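Local coordinates for metal-dependent phosphohydrolase, HDOD domain-containing (Geobacter sulfurreducens, PDB 3HC1), which is of unknown function but binds two iron ions in an all-helical HDOD domain, consistent with metal-dependent phosphohydrolase activity, at residues L72-A76 with R77-S81; G112-R116 with S117-A121; E177-F181 with G182-E186; A199-R203 with W204-E208; E221-Y225 with K226-I230. All coordinates share one frame; numbering follows the deposited sequence. Where two conformers were deposited one is given.

Contact 1 (L72-A76 with R77-S81); sequences LYSAA and RPISS
The hydroxyl of Ser74 lies against the side chain of Ile79, its OG 3.1 Å from Ile79 CG1, which is close for an oxygen meeting a methylene. OG swings to the backbone N side of Ser74, opposite the carbonyl carbon (chi1 -82°), and this turns it toward the returning chain, where Ser74 CB also comes within 3.4 Å of Arg77 O. Ile79 faces back at Ser74 from its CB onward, so the two buried residues meet across the turn. Between them the chain reverses in a type II' beta turn from Ser74 to Arg77, directly after the short helix 71-74. Ala75 takes positive phi (68°), an uncommon conformation for a residue with a side chain, and Ala76 follows it on the outside of the bend. Arg77 CG comes down on Ser74 O at 3.0 Å, but with chi1 at 6°, almost eclipsed, this exposed side chain and its tight approach are best regarded as doubtful. At the next step Pro78 CD rests 3.4 Å from Ala76 O. Beyond the turn, Asn69 OD1 of helix 58-69 accepts from Ile79 N, while the Ile79 side chain packs on Ala68, Asp84 and Tyr88. The loop then runs into helix 82-108, where Ser81 is the N-cap and its OG accepts from Asp84 N.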
# COMPACT_ATOMS: atom_id res chain seq x y z
N LEU A 72 -6.08 12.99 -11.33
CA LEU A 72 -6.74 11.91 -10.58
C LEU A 72 -7.59 12.43 -9.42
O LEU A 72 -8.65 11.85 -9.10
CB LEU A 72 -5.69 10.90 -10.08
CG LEU A 72 -6.14 9.69 -9.23
CD1 LEU A 72 -7.01 8.72 -10.02
CD2 LEU A 72 -4.91 8.94 -8.65
N TYR A 73 -7.13 13.49 -8.77
CA TYR A 73 -7.85 14.06 -7.64
C TYR A 73 -8.80 15.18 -8.07
O TYR A 73 -9.95 15.21 -7.62
CB TYR A 73 -6.87 14.55 -6.54
CG TYR A 73 -6.34 13.38 -5.75
CD1 TYR A 73 -5.23 12.65 -6.20
CD2 TYR A 73 -7.00 12.94 -4.61
CE1 TYR A 73 -4.76 11.53 -5.50
CE2 TYR A 73 -6.54 11.83 -3.89
CZ TYR A 73 -5.42 11.14 -4.33
OH TYR A 73 -5.00 10.03 -3.63
N SER A 74 -8.32 16.06 -8.95
CA SER A 74 -8.98 17.34 -9.25
C SER A 74 -9.83 17.32 -10.48
O SER A 74 -10.78 18.10 -10.57
CB SER A 74 -7.95 18.41 -9.56
OG SER A 74 -7.43 18.95 -8.40
N ALA A 75 -9.42 16.52 -11.46
CA ALA A 75 -9.94 16.64 -12.79
C ALA A 75 -9.41 17.97 -13.31
O ALA A 75 -8.28 18.36 -12.95
CB ALA A 75 -11.50 16.60 -12.79
N ALA A 76 -10.23 18.68 -14.08
CA ALA A 76 -9.81 19.93 -14.74
C ALA A 76 -9.88 21.18 -13.86
O ALA A 76 -9.52 22.26 -14.31
CB ALA A 76 -10.63 20.14 -16.04
N ARG A 77 -10.33 21.05 -12.62
CA ARG A 77 -10.48 22.22 -11.72
C ARG A 77 -9.14 22.53 -11.03
O ARG A 77 -8.57 21.65 -10.37
CB ARG A 77 -11.60 22.08 -10.67
CG ARG A 77 -12.29 20.74 -10.61
CD ARG A 77 -13.71 20.77 -11.11
NE ARG A 77 -14.59 20.41 -10.01
CZ ARG A 77 -15.87 20.07 -10.14
NH1 ARG A 77 -16.49 20.06 -11.34
NH2 ARG A 77 -16.53 19.75 -9.03
N PRO A 78 -8.66 23.79 -11.17
CA PRO A 78 -7.36 24.21 -10.63
C PRO A 78 -7.30 24.38 -9.11
O PRO A 78 -7.93 25.28 -8.55
CB PRO A 78 -7.08 25.55 -11.33
CG PRO A 78 -8.36 25.98 -11.95
CD PRO A 78 -9.29 24.82 -12.01
N ILE A 79 -6.50 23.53 -8.47
CA ILE A 79 -6.25 23.60 -7.03
C ILE A 79 -4.91 24.26 -6.82
O ILE A 79 -3.89 23.73 -7.22
CB ILE A 79 -6.22 22.20 -6.42
CG1 ILE A 79 -7.54 21.48 -6.69
CG2 ILE A 79 -5.92 22.26 -4.94
CD1 ILE A 79 -8.76 22.21 -6.21
N SER A 80 -4.92 25.43 -6.20
CA SER A 80 -3.73 26.28 -6.04
C SER A 80 -3.42 26.57 -4.58
O SER A 80 -2.25 26.65 -4.21
CB SER A 80 -3.92 27.57 -6.82
OG SER A 80 -5.27 27.74 -7.23
N SER A 81 -4.45 26.73 -3.77
CA SER A 81 -4.30 26.80 -2.33
C SER A 81 -4.82 25.53 -1.66
O SER A 81 -5.55 24.72 -2.26
CB SER A 81 -5.07 27.99 -1.77
OG SER A 81 -6.46 27.87 -2.04

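Contact 2 (G112-R116 with S117-A121); sequences GPLNR and STLWA
Across Asn115 and Arg116 the backbone winds into the first turn of helix 116-136: Trp120 N donates to Arg116 O at 3.2 Å in a nearly straight bond (170°) in the carbonyl plane, whereas Thr118 N to Asn115 O and Leu119 N to the same Arg116 O are weak. Asn115 holds the N-cap position, yet its side chain makes no capping bond. A water instead bridges the start of the helix, accepting from Asn115 N at 2.8 Å and bonding to Thr118 OG1 at 3.0 Å. OG1 is placed for this by sitting beside its own backbone N, opposite the carbonyl carbon (chi1 -61°), and Asn115 CB lies 3.7 Å from it. This is the helix that carries His122, an iron ligand of the HD-type site, whose side chain lies about 6 Å from that of Thr118. Leu114 meets the buried Leu119 at about a right angle, methyl to methyl. The 3.2 Å from Leu114 CD2 to Leu119 CD1 is tighter than normal packing, but Leu119 was modelled in two conformers, so the squeeze is doubtful. Arg116 points its charged end elsewhere, NE forming a salt bridge with Leu305 OXT, the chain terminus, and NH1 bonding to Gly110 O. Leu119 continues onto Glu156 and Val157 of helix 154-162, while Trp120 turns toward helix 82-108, its ring edge-to-face with Phe107.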
# COMPACT_ATOMS: atom_id res chain seq x y z
N GLY A 112 19.11 1.84 -0.04
CA GLY A 112 19.46 0.45 -0.03
C GLY A 112 19.62 -0.16 -1.43
O GLY A 112 19.67 0.56 -2.42
N PRO A 113 19.76 -1.52 -1.50
CA PRO A 113 19.95 -2.23 -2.76
C PRO A 113 18.81 -2.10 -3.76
O PRO A 113 19.06 -2.10 -4.94
CB PRO A 113 20.25 -3.68 -2.34
CG PRO A 113 19.94 -3.78 -0.94
CD PRO A 113 19.84 -2.42 -0.33
N LEU A 114 17.59 -1.88 -3.30
CA LEU A 114 16.51 -1.49 -4.21
C LEU A 114 16.32 0.05 -4.19
O LEU A 114 16.41 0.71 -3.13
CB LEU A 114 15.20 -2.13 -3.75
CG LEU A 114 14.68 -3.29 -4.56
CD1 LEU A 114 15.76 -4.36 -4.73
CD2 LEU A 114 13.43 -3.86 -3.86
N ASN A 115 16.02 0.61 -5.35
CA ASN A 115 15.92 2.04 -5.50
C ASN A 115 14.70 2.51 -4.73
O ASN A 115 13.69 1.82 -4.71
CB ASN A 115 15.85 2.44 -6.97
CG ASN A 115 17.17 2.17 -7.75
OD1 ASN A 115 18.20 1.99 -7.18
ND2 ASN A 115 17.09 2.16 -9.06
N ARG A 116 14.81 3.67 -4.10
CA ARG A 116 13.69 4.27 -3.39
C ARG A 116 12.42 4.30 -4.21
O ARG A 116 11.33 3.95 -3.73
CB ARG A 116 14.03 5.70 -2.97
CG ARG A 116 15.08 5.77 -1.91
CD ARG A 116 15.48 7.21 -1.66
NE ARG A 116 16.44 7.71 -2.63
CZ ARG A 116 17.77 7.68 -2.51
NH1 ARG A 116 18.40 7.12 -1.48
NH2 ARG A 116 18.49 8.23 -3.48
N SER A 117 12.58 4.72 -5.46
CA SER A 117 11.45 4.91 -6.36
C SER A 117 10.74 3.62 -6.70
O SER A 117 9.57 3.64 -7.02
CB SER A 117 11.92 5.51 -7.69
OG SER A 117 12.82 4.61 -8.31
N THR A 118 11.46 2.51 -6.69
CA THR A 118 10.87 1.19 -6.97
C THR A 118 9.78 0.82 -5.94
O THR A 118 8.66 0.41 -6.28
CB THR A 118 12.02 0.15 -7.03
OG1 THR A 118 12.88 0.54 -8.10
CG2 THR A 118 11.55 -1.30 -7.33
N LEU A 119 10.13 0.99 -4.68
CA LEU A 119 9.23 0.62 -3.60
C LEU A 119 8.06 1.59 -3.52
O LEU A 119 6.94 1.17 -3.31
CB LEU A 119 9.99 0.51 -2.26
CG LEU A 119 10.65 -0.88 -2.07
CD1 LEU A 119 11.63 -1.27 -3.18
CD2 LEU A 119 11.32 -0.96 -0.71
N TRP A 120 8.33 2.88 -3.68
CA TRP A 120 7.27 3.86 -3.66
C TRP A 120 6.25 3.70 -4.80
O TRP A 120 5.04 3.65 -4.56
CB TRP A 120 7.87 5.28 -3.66
CG TRP A 120 6.85 6.37 -3.83
CD1 TRP A 120 6.69 7.19 -4.91
CD2 TRP A 120 5.89 6.80 -2.86
NE1 TRP A 120 5.67 8.09 -4.68
CE2 TRP A 120 5.15 7.85 -3.43
CE3 TRP A 120 5.54 6.34 -1.58
CZ2 TRP A 120 4.09 8.48 -2.75
CZ3 TRP A 120 4.51 6.95 -0.91
CH2 TRP A 120 3.80 8.04 -1.50
N ALA A 121 6.74 3.62 -6.02
CA ALA A 121 5.87 3.50 -7.19
C ALA A 121 4.96 2.28 -7.07
O ALA A 121 3.75 2.34 -7.31
CB ALA A 121 6.73 3.46 -8.54
O HOH W 1 15.50 -0.83 -7.67

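Contact 3 (E177-F181 with G182-E186); sequences EKITF and GQAEE
Gln183 reaches back from the first turn of helix 181-189 to Thr180 and closes a capping box. Its CB lies 3.5 Å from Thr180 O; CG leaves on the backbone N side (chi1 -68°) and passes 3.1 Å from Thr180 OG1. Extended from there, the chain delivers OE1 to Thr180 N at 2.8 Å, a straight bond (180°) in the carbonyl plane and on a lone pair. In return Thr180 OG1 accepts from Gln183 N at 3.1 Å, and it also gives a weak bond to OE1. Ile179 lies alongside, its CB next to Gln183 OE1 and its CD1 4.0 Å from Ala184 CB. On the inner side of the helix Glu185 CG runs 3.2 Å from Phe181 O, and Glu185 OE1 accepts from ND1 of His193, an iron ligand, so Glu185 belongs to the second shell of the metal site. Replacing Glu185 by an alanine is likely to leave His193 ND1 without its acceptor and the imidazole freer to turn. Phe181 packs edge-to-face on Phe248. Glu185 OE2 ends near the plane of the Phe181 ring, at its edge, 4.2 Å from CD2, with carboxylate and ring planes 84° apart.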
# COMPACT_ATOMS: atom_id res chain seq x y z
N GLU A 177 18.36 -16.73 -9.26
CA GLU A 177 17.56 -17.96 -9.25
C GLU A 177 16.05 -17.75 -9.60
O GLU A 177 15.23 -18.68 -9.54
CB GLU A 177 17.74 -18.60 -7.90
CG GLU A 177 16.85 -19.78 -7.57
CD GLU A 177 17.31 -20.47 -6.32
OE1 GLU A 177 18.53 -20.44 -6.00
OE2 GLU A 177 16.43 -21.05 -5.64
N LYS A 178 15.71 -16.51 -9.93
CA LYS A 178 14.38 -16.16 -10.42
C LYS A 178 13.23 -16.64 -9.50
O LYS A 178 12.24 -17.17 -9.98
CB LYS A 178 14.22 -16.71 -11.85
CG LYS A 178 15.46 -16.49 -12.75
CD LYS A 178 15.70 -15.01 -13.01
CE LYS A 178 17.05 -14.74 -13.64
NZ LYS A 178 17.24 -13.26 -13.80
N ILE A 179 13.40 -16.51 -8.18
CA ILE A 179 12.33 -16.78 -7.21
C ILE A 179 11.79 -15.42 -6.76
O ILE A 179 12.39 -14.39 -7.15
CB ILE A 179 12.82 -17.64 -6.01
CG1 ILE A 179 13.83 -16.89 -5.13
CG2 ILE A 179 13.48 -18.92 -6.55
CD1 ILE A 179 14.37 -17.75 -3.98
N THR A 180 10.70 -15.42 -6.00
CA THR A 180 10.10 -14.16 -5.50
C THR A 180 10.91 -13.64 -4.31
O THR A 180 11.67 -14.36 -3.66
CB THR A 180 8.62 -14.26 -5.08
OG1 THR A 180 8.48 -15.05 -3.89
CG2 THR A 180 7.69 -14.78 -6.19
N PHE A 181 10.75 -12.36 -4.04
CA PHE A 181 11.44 -11.75 -2.91
C PHE A 181 11.01 -12.44 -1.64
O PHE A 181 11.84 -12.73 -0.80
CB PHE A 181 11.14 -10.26 -2.86
CG PHE A 181 12.16 -9.43 -3.58
CD1 PHE A 181 12.27 -9.47 -4.97
CD2 PHE A 181 12.99 -8.57 -2.88
CE1 PHE A 181 13.20 -8.69 -5.65
CE2 PHE A 181 13.94 -7.80 -3.55
CZ PHE A 181 14.02 -7.83 -4.92
N GLY A 182 9.71 -12.71 -1.50
CA GLY A 182 9.21 -13.39 -0.33
C GLY A 182 9.86 -14.76 -0.13
O GLY A 182 10.15 -15.15 1.01
N GLN A 183 10.07 -15.49 -1.22
CA GLN A 183 10.76 -16.78 -1.18
C GLN A 183 12.24 -16.60 -0.79
O GLN A 183 12.72 -17.24 0.13
CB GLN A 183 10.64 -17.46 -2.55
CG GLN A 183 9.22 -17.92 -2.91
CD GLN A 183 9.15 -18.50 -4.32
OE1 GLN A 183 9.51 -17.85 -5.30
NE2 GLN A 183 8.71 -19.75 -4.42
N ALA A 184 12.94 -15.70 -1.45
CA ALA A 184 14.32 -15.40 -1.11
C ALA A 184 14.44 -15.00 0.37
O ALA A 184 15.31 -15.51 1.08
CB ALA A 184 14.82 -14.31 -1.97
N GLU A 185 13.54 -14.13 0.86
CA GLU A 185 13.56 -13.73 2.25
C GLU A 185 13.39 -14.94 3.18
O GLU A 185 14.10 -15.11 4.18
CB GLU A 185 12.46 -12.66 2.50
CG GLU A 185 12.83 -11.34 1.89
CD GLU A 185 11.67 -10.39 1.75
OE1 GLU A 185 10.54 -10.66 2.24
OE2 GLU A 185 11.90 -9.40 1.04
N GLU A 186 12.44 -15.78 2.85
CA GLU A 186 12.16 -16.95 3.65
C GLU A 186 13.42 -17.85 3.78
O GLU A 186 13.73 -18.35 4.87
CB GLU A 186 11.02 -17.74 3.00
CG GLU A 186 10.63 -19.02 3.70
CD GLU A 186 10.24 -18.81 5.14
OE1 GLU A 186 9.82 -17.68 5.49
OE2 GLU A 186 10.36 -19.79 5.93

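Contact 4 (A199-R203 with W204-E208); sequences ALAKR and WSLNE
Leu200 lies over the face of the Trp204 indole, its CG 3.9 Å from the centroid of the six-membered ring and 20° off the normal, a CH-pi contact at the C-terminal end of helix 193-203, which finishes in a Schellman motif. The two methyls spread along the ring: CD1 sits 3.7 Å from NE1, while CD2 covers the CZ2 and CH2 side. Leu200 CG is turned away from its backbone N (chi1 -172°), and this carries the branch forward over the indole one turn later. In the motif itself Leu206 N donates to Ala201 O at 3.0 Å. Ser205, with positive phi, brings its N to Lys202 O, also at 3.0 Å, but from above the carbonyl plane, 65° out of it. Ala201 CB and Leu206 CD1, 3.7 Å apart, supply the apolar contact that commonly accompanies this kind of helix ending. A second shell positions these groups. Trp204 NE1 bonds to Pro27 O, and the indole also leans on Val29 and on Val154, which begins the helix just after the iron ligand Asp153. Ala201 packs on Cys211 and Ile214 of helix 208-216, and Leu206 on Leu151. At the surface Lys202, bent at chi2 and chi3, folds forward to Glu208 in a salt bridge that spans the loop into the next helix. Lys202 NZ meets Glu208 OE2 at 2.6 Å on its anti side, and a water donating to Leu206 O at 2.6 Å receives a long, weak bond from the same NZ.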
# COMPACT_ATOMS: atom_id res chain seq x y z
N ALA A 199 5.17 -6.78 12.43
CA ALA A 199 5.85 -6.43 13.68
C ALA A 199 6.04 -4.92 13.75
O ALA A 199 5.92 -4.33 14.79
CB ALA A 199 7.23 -7.09 13.76
N LEU A 200 6.36 -4.31 12.61
CA LEU A 200 6.56 -2.86 12.51
C LEU A 200 5.31 -2.04 12.69
O LEU A 200 5.24 -1.11 13.51
CB LEU A 200 7.31 -2.48 11.20
CG LEU A 200 7.76 -1.01 11.06
CD1 LEU A 200 8.69 -0.52 12.16
CD2 LEU A 200 8.39 -0.80 9.70
N ALA A 201 4.28 -2.42 11.98
CA ALA A 201 3.00 -1.79 12.10
C ALA A 201 2.41 -1.97 13.52
O ALA A 201 1.79 -1.02 14.07
CB ALA A 201 2.04 -2.36 11.03
N LYS A 202 2.63 -3.13 14.13
CA LYS A 202 2.23 -3.35 15.53
C LYS A 202 2.99 -2.44 16.47
O LYS A 202 2.38 -1.82 17.32
CB LYS A 202 2.37 -4.80 15.99
CG LYS A 202 1.42 -5.81 15.30
CD LYS A 202 -0.05 -5.65 15.73
CE LYS A 202 -0.32 -6.40 16.98
NZ LYS A 202 -1.52 -5.88 17.64
N ARG A 203 4.30 -2.32 16.29
CA ARG A 203 5.08 -1.34 17.06
C ARG A 203 4.51 0.08 16.91
O ARG A 203 4.42 0.81 17.89
CB ARG A 203 6.57 -1.37 16.69
CG ARG A 203 7.30 -0.08 17.03
CD ARG A 203 8.77 -0.14 16.80
NE ARG A 203 9.34 -0.93 17.85
CZ ARG A 203 10.11 -0.49 18.84
NH1 ARG A 203 10.54 0.76 18.93
NH2 ARG A 203 10.47 -1.37 19.72
N TRP A 204 4.06 0.45 15.70
CA TRP A 204 3.52 1.76 15.47
C TRP A 204 2.10 1.98 15.95
O TRP A 204 1.54 3.03 15.72
CB TRP A 204 3.54 2.12 13.97
CG TRP A 204 4.90 2.32 13.38
CD1 TRP A 204 6.07 2.54 14.04
CD2 TRP A 204 5.20 2.34 11.99
NE1 TRP A 204 7.10 2.68 13.13
CE2 TRP A 204 6.60 2.55 11.87
CE3 TRP A 204 4.45 2.15 10.83
CZ2 TRP A 204 7.23 2.64 10.63
CZ3 TRP A 204 5.09 2.23 9.58
CH2 TRP A 204 6.47 2.45 9.50
N SER A 205 1.50 0.95 16.51
CA SER A 205 0.12 0.96 16.99
C SER A 205 -0.93 1.13 15.92
O SER A 205 -2.00 1.64 16.19
CB SER A 205 -0.06 1.98 18.09
OG SER A 205 0.81 1.61 19.13
N LEU A 206 -0.63 0.67 14.71
CA LEU A 206 -1.64 0.70 13.66
C LEU A 206 -2.73 -0.37 13.90
O LEU A 206 -2.44 -1.42 14.44
CB LEU A 206 -1.03 0.52 12.30
CG LEU A 206 0.05 1.51 11.90
CD1 LEU A 206 0.60 1.04 10.51
CD2 LEU A 206 -0.55 2.86 11.84
N ASN A 207 -3.96 -0.08 13.51
CA ASN A 207 -5.06 -1.03 13.69
C ASN A 207 -4.75 -2.37 13.03
O ASN A 207 -4.10 -2.41 12.00
CB ASN A 207 -6.35 -0.52 13.09
CG ASN A 207 -6.93 0.67 13.83
OD1 ASN A 207 -6.67 0.90 15.03
ND2 ASN A 207 -7.75 1.43 13.13
N GLU A 208 -5.28 -3.44 13.60
CA GLU A 208 -5.01 -4.77 13.07
C GLU A 208 -5.55 -5.00 11.68
O GLU A 208 -5.06 -5.91 11.02
CB GLU A 208 -5.44 -5.86 14.08
CG GLU A 208 -4.48 -5.86 15.25
CD GLU A 208 -4.69 -6.91 16.30
OE1 GLU A 208 -5.85 -7.38 16.55
OE2 GLU A 208 -3.64 -7.23 16.93
O HOH W 2 -2.33 -2.63 16.69

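Contact 5 (E221-Y225 with K226-I230); sequences EAVPY and KQAAI
The edge of the Tyr225 ring abuts the backbone carbonyl of Gln227, with CD1 and CE1 both close and Gln227 O 3.4 Å from CE1, near the ring plane. The carbonyl is brought there by an inverse gamma turn centred on Gln227, closed by a weak bond of 2.9 Å from Ala228 N to Lys226 O. Tyr225 CG stands between its backbone N and carbonyl carbon (chi1 48°), which folds the ring back beside the chain, its edge toward Gln227 O. One face receives Val223 CG1, 3.5 Å above the ring plane and offset toward the rim. The same methyl touches Ala228 CB at 3.6 Å, and Tyr225 CE1 lies 4.1 Å from that CB, so valine, tyrosine and alanine pack together as a small apolar cluster just ahead of helix 229-243, for which Ala228 is the N-cap residue. Tyr225 OH bonds to Asp212 OD2. A leucine in place of Tyr225 would probably leave the Asp212 carboxylate without its hydroxyl partner and strip Val223 CG1 of the flat surface it rests on. The contact bridges several helices. Val223 also touches Tyr216 of helix 208-216, on the stretch leading to the iron ligands His217 and His218, while Ala228 packs on Val269 and Arg272 of helix 266-273. From that helix Arg272 NE and Ser273 OG both donate to Lys226 O, tying the turn to it.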
# COMPACT_ATOMS: atom_id res chain seq x y z
N GLU A 221 -5.72 -16.58 1.18
CA GLU A 221 -6.36 -17.78 1.68
C GLU A 221 -5.95 -18.10 3.10
O GLU A 221 -6.67 -18.86 3.77
CB GLU A 221 -6.19 -18.97 0.71
CG GLU A 221 -6.73 -18.60 -0.72
CD GLU A 221 -6.85 -19.77 -1.67
OE1 GLU A 221 -5.81 -20.27 -2.13
OE2 GLU A 221 -7.99 -20.17 -1.96
N ALA A 222 -4.87 -17.50 3.59
CA ALA A 222 -4.44 -17.60 5.01
C ALA A 222 -5.21 -16.73 6.04
O ALA A 222 -5.05 -16.94 7.22
CB ALA A 222 -2.93 -17.28 5.15
N VAL A 223 -5.97 -15.73 5.62
CA VAL A 223 -6.61 -14.81 6.56
C VAL A 223 -7.57 -15.68 7.43
O VAL A 223 -8.38 -16.41 6.89
CB VAL A 223 -7.30 -13.61 5.84
CG1 VAL A 223 -7.95 -12.64 6.83
CG2 VAL A 223 -6.29 -12.78 5.01
N PRO A 224 -7.46 -15.64 8.77
CA PRO A 224 -8.27 -16.57 9.62
C PRO A 224 -9.67 -16.10 9.96
O PRO A 224 -10.30 -16.62 10.88
CB PRO A 224 -7.42 -16.72 10.89
CG PRO A 224 -6.70 -15.41 11.00
CD PRO A 224 -6.58 -14.80 9.60
N TYR A 225 -10.18 -15.15 9.21
CA TYR A 225 -11.55 -14.72 9.36
C TYR A 225 -12.21 -14.36 8.01
O TYR A 225 -11.55 -14.05 7.00
CB TYR A 225 -11.60 -13.53 10.32
CG TYR A 225 -10.57 -12.45 10.02
CD1 TYR A 225 -10.80 -11.47 9.03
CD2 TYR A 225 -9.38 -12.35 10.76
CE1 TYR A 225 -9.87 -10.45 8.76
CE2 TYR A 225 -8.44 -11.28 10.50
CZ TYR A 225 -8.70 -10.36 9.51
OH TYR A 225 -7.80 -9.32 9.24
N LYS A 226 -13.52 -14.30 8.06
CA LYS A 226 -14.35 -14.25 6.86
C LYS A 226 -14.43 -12.84 6.32
O LYS A 226 -14.43 -12.63 5.13
CB LYS A 226 -15.77 -14.76 7.23
CG LYS A 226 -16.76 -14.84 6.08
CD LYS A 226 -18.17 -15.11 6.61
CE LYS A 226 -19.08 -15.58 5.50
NZ LYS A 226 -20.49 -15.22 5.81
N GLN A 227 -14.53 -11.85 7.19
CA GLN A 227 -14.63 -10.49 6.70
C GLN A 227 -13.23 -9.97 6.44
O GLN A 227 -12.63 -9.28 7.26
CB GLN A 227 -15.38 -9.64 7.70
CG GLN A 227 -16.85 -10.10 7.85
CD GLN A 227 -17.82 -9.13 7.25
OE1 GLN A 227 -17.64 -8.69 6.11
NE2 GLN A 227 -18.84 -8.76 8.02
N ALA A 228 -12.74 -10.29 5.24
CA ALA A 228 -11.36 -10.01 4.84
C ALA A 228 -11.29 -9.25 3.52
O ALA A 228 -10.33 -9.44 2.76
CB ALA A 228 -10.58 -11.35 4.79
N ALA A 229 -12.23 -8.32 3.29
CA ALA A 229 -12.34 -7.50 2.03
C ALA A 229 -11.11 -6.68 1.81
O ALA A 229 -10.55 -6.75 0.73
CB ALA A 229 -13.55 -6.60 2.01
N ILE A 230 -10.62 -5.95 2.81
CA ILE A 230 -9.48 -5.08 2.59
C ILE A 230 -8.25 -5.88 2.17
O ILE A 230 -7.60 -5.52 1.21
CB ILE A 230 -9.17 -4.16 3.82
CG1 ILE A 230 -10.36 -3.19 4.08
CG2 ILE A 230 -7.90 -3.37 3.56
CD1 ILE A 230 -10.33 -2.44 5.40

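All five contacts are local, partly buried, and sit where helices start, stop or join. Contact 1 lies outermost, its centre about 24 Å from that of the chain, and is a turn packed without hydrogen bonds between its halves; contact 2 lies nearest the centre, at about 14 Å. Contacts 2 and 3 both open helices, one with a bridging water, the other with a side-chain capping box; they touch through Leu114 CD1 and Phe181 CZ, 3.9 Å apart, and both come near the iron site. Contact 4 ends a helix with backbone bonds plus a surface salt bridge. Contact 5, its nearest atoms about 5 Å from contact 4, relies on apolar packing; both rest on helix 208-216.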